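Local coordinates for protein replicative DNA helicase (Mycobacterium smegmatis, PDB 6OWN) that carries an intein that probably excises itself and joins its flanking helicase segments, a splicing reaction that zinc reversibly inhibits, at residues 82-87 / 102-107. Sequence-based numbering, arbitrary orientation.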
loop_
_atom_site.group_PDB
_atom_site.type_symbol
_atom_site.label_atom_id
_atom_site.label_comp_id
_atom_site.label_asym_id
_atom_site.label_seq_id
_atom_site.Cartn_x
_atom_site.Cartn_y
_atom_site.Cartn_z
ATOM N N GLY A 82 9.100 -14.389 -1.570
ATOM C CA GLY A 82 9.253 -14.876 -2.919
ATOM C C GLY A 82 8.306 -14.240 -3.913
ATOM O O GLY A 82 8.667 -14.088 -5.085
ATOM N N MET A 83 7.108 -13.858 -3.474
ATOM C CA MET A 83 6.181 -13.162 -4.354
ATOM C C MET A 83 6.719 -11.777 -4.713
ATOM O O MET A 83 7.612 -11.237 -4.058
ATOM C CB MET A 83 4.811 -13.021 -3.694
ATOM C CG MET A 83 4.113 -14.328 -3.378
ATOM S SD MET A 83 2.522 -14.031 -2.585
ATOM C CE MET A 83 1.781 -15.663 -2.679
ATOM N N HIS A 84 6.156 -11.203 -5.774
ATOM C CA HIS A 84 6.464 -9.851 -6.212
ATOM C C HIS A 84 5.179 -9.032 -6.241
ATOM O O HIS A 84 4.079 -9.577 -6.354
ATOM C CB HIS A 84 7.112 -9.840 -7.611
ATOM C CG HIS A 84 8.323 -10.714 -7.733
ATOM N ND1 HIS A 84 8.275 -12.083 -7.572
ATOM C CD2 HIS A 84 9.613 -10.415 -8.011
ATOM C CE1 HIS A 84 9.485 -12.586 -7.732
ATOM N NE2 HIS A 84 10.315 -11.594 -8.003
ATOM N N THR A 85 5.326 -7.711 -6.144
ATOM C CA THR A 85 4.217 -6.786 -6.342
ATOM C C THR A 85 4.393 -6.120 -7.702
ATOM O O THR A 85 5.375 -5.403 -7.922
ATOM C CB THR A 85 4.144 -5.739 -5.227
ATOM O OG1 THR A 85 5.401 -5.063 -5.131
ATOM C CG2 THR A 85 3.834 -6.402 -3.892
ATOM N N VAL A 86 3.449 -6.361 -8.610
ATOM C CA VAL A 86 3.593 -6.004 -10.013
ATOM C C VAL A 86 2.437 -5.105 -10.433
ATOM O O VAL A 86 1.421 -4.998 -9.748
ATOM C CB VAL A 86 3.657 -7.246 -10.917
ATOM C CG1 VAL A 86 4.829 -8.122 -10.531
ATOM C CG2 VAL A 86 2.357 -8.015 -10.816
ATOM N N VAL A 87 2.602 -4.467 -11.591
ATOM C CA VAL A 87 1.572 -3.600 -12.156
ATOM C C VAL A 87 0.897 -4.200 -13.381
ATOM O O VAL A 87 -0.109 -3.640 -13.849
ATOM C CB VAL A 87 2.134 -2.204 -12.502
ATOM C CG1 VAL A 87 2.824 -1.593 -11.299
ATOM C CG2 VAL A 87 3.094 -2.289 -13.685
ATOM N N ALA A 102 10.385 -5.870 -10.993
ATOM C CA ALA A 102 9.372 -5.851 -9.947
ATOM C C ALA A 102 10.005 -6.120 -8.588
ATOM O O ALA A 102 10.822 -7.033 -8.434
ATOM C CB ALA A 102 8.284 -6.882 -10.242
ATOM N N VAL A 103 9.630 -5.308 -7.599
ATOM C CA VAL A 103 10.132 -5.498 -6.245
ATOM C C VAL A 103 9.619 -6.827 -5.703
ATOM O O VAL A 103 8.490 -7.249 -5.999
ATOM C CB VAL A 103 9.708 -4.310 -5.362
ATOM C CG1 VAL A 103 9.774 -4.663 -3.899
ATOM C CG2 VAL A 103 10.564 -3.097 -5.657
ATOM N N GLN A 104 10.455 -7.511 -4.924
ATOM C CA GLN A 104 10.115 -8.801 -4.341
ATOM C C GLN A 104 9.854 -8.674 -2.841
ATOM O O GLN A 104 10.560 -7.949 -2.137
ATOM C CB GLN A 104 11.242 -9.806 -4.589
ATOM C CG GLN A 104 10.981 -11.198 -4.041
ATOM C CD GLN A 104 12.119 -12.161 -4.347
ATOM O OE1 GLN A 104 11.975 -13.374 -4.218
ATOM N NE2 GLN A 104 13.255 -11.618 -4.761
ATOM N N ILE A 105 8.847 -9.396 -2.359
ATOM C CA ILE A 105 8.592 -9.516 -0.929
ATOM C C ILE A 105 9.615 -10.478 -0.334
ATOM O O ILE A 105 9.729 -11.627 -0.769
ATOM C CB ILE A 105 7.162 -10.000 -0.660
ATOM C CG1 ILE A 105 6.151 -8.937 -1.105
ATOM C CG2 ILE A 105 6.981 -10.381 0.814
ATOM C CD1 ILE A 105 4.806 -9.502 -1.422
ATOM N N THR A 106 10.363 -10.015 0.661
ATOM C CA THR A 106 11.358 -10.874 1.281
ATOM C C THR A 106 10.926 -11.431 2.633
ATOM O O THR A 106 11.460 -12.462 3.051
ATOM C CB THR A 106 12.685 -10.122 1.426
ATOM O OG1 THR A 106 12.475 -8.922 2.176
ATOM C CG2 THR A 106 13.218 -9.746 0.053
ATOM N N ALA A 107 9.971 -10.804 3.318
ATOM C CA ALA A 107 9.480 -11.360 4.570
ATOM C C ALA A 107 8.125 -10.746 4.903
ATOM O O ALA A 107 7.812 -9.634 4.472
ATOM C CB ALA A 107 10.465 -11.128 5.724
HETATM O O HOH W 1 7.513 -3.602 -8.493
#
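The imidazole of His84 and the carboxamide of Gln104 lie stacked, their planes 8° apart, on one face of a short antiparallel ribbon where they form a non-hydrogen-bonded pair. Gln104 has CG anti to its backbone N (chi1 -179°), and its extended chain passes over one face of the ring. Gln104 CB makes a CH-pi contact 4.2 Å from the His84 ring centroid, while Gln104 CG sits above the same face toward the rim. At the ring edge, in plane, Ala102 O stands 3.6 Å from His84 CD2. A flat ring and a long, flat-ended amide suit this pairing; His84 ND1 bonds to Glu70, which helps fix the ring's rotation.

The backbones are joined by Gly82 N to Ile105 O (2.9 Å), Ile105 N to Met83 O (2.8 Å) and, longer, Thr85 N to Val103 O (3.2 Å). Gly82 has a positive phi (104°), which glycine tolerates readily. Thr85 O and Val103 N, too far apart to bond directly, are bridged by a water. Ile105 CD1 lies 4.1 Å from Thr85 CG2 and touches Met83 CB; branched Ile105 and Thr85, both buried, suit this apolar contact.

Strand 84-85 is an edge strand of its antiparallel sheet, consistent with the mostly beta Hint fold of inteins; strand 103-111 pairs on its other side with strand 48-53, where Ile105 packs on Val51 and Phe53, while Thr85 and Val103 touch Val135 of strand 135-138.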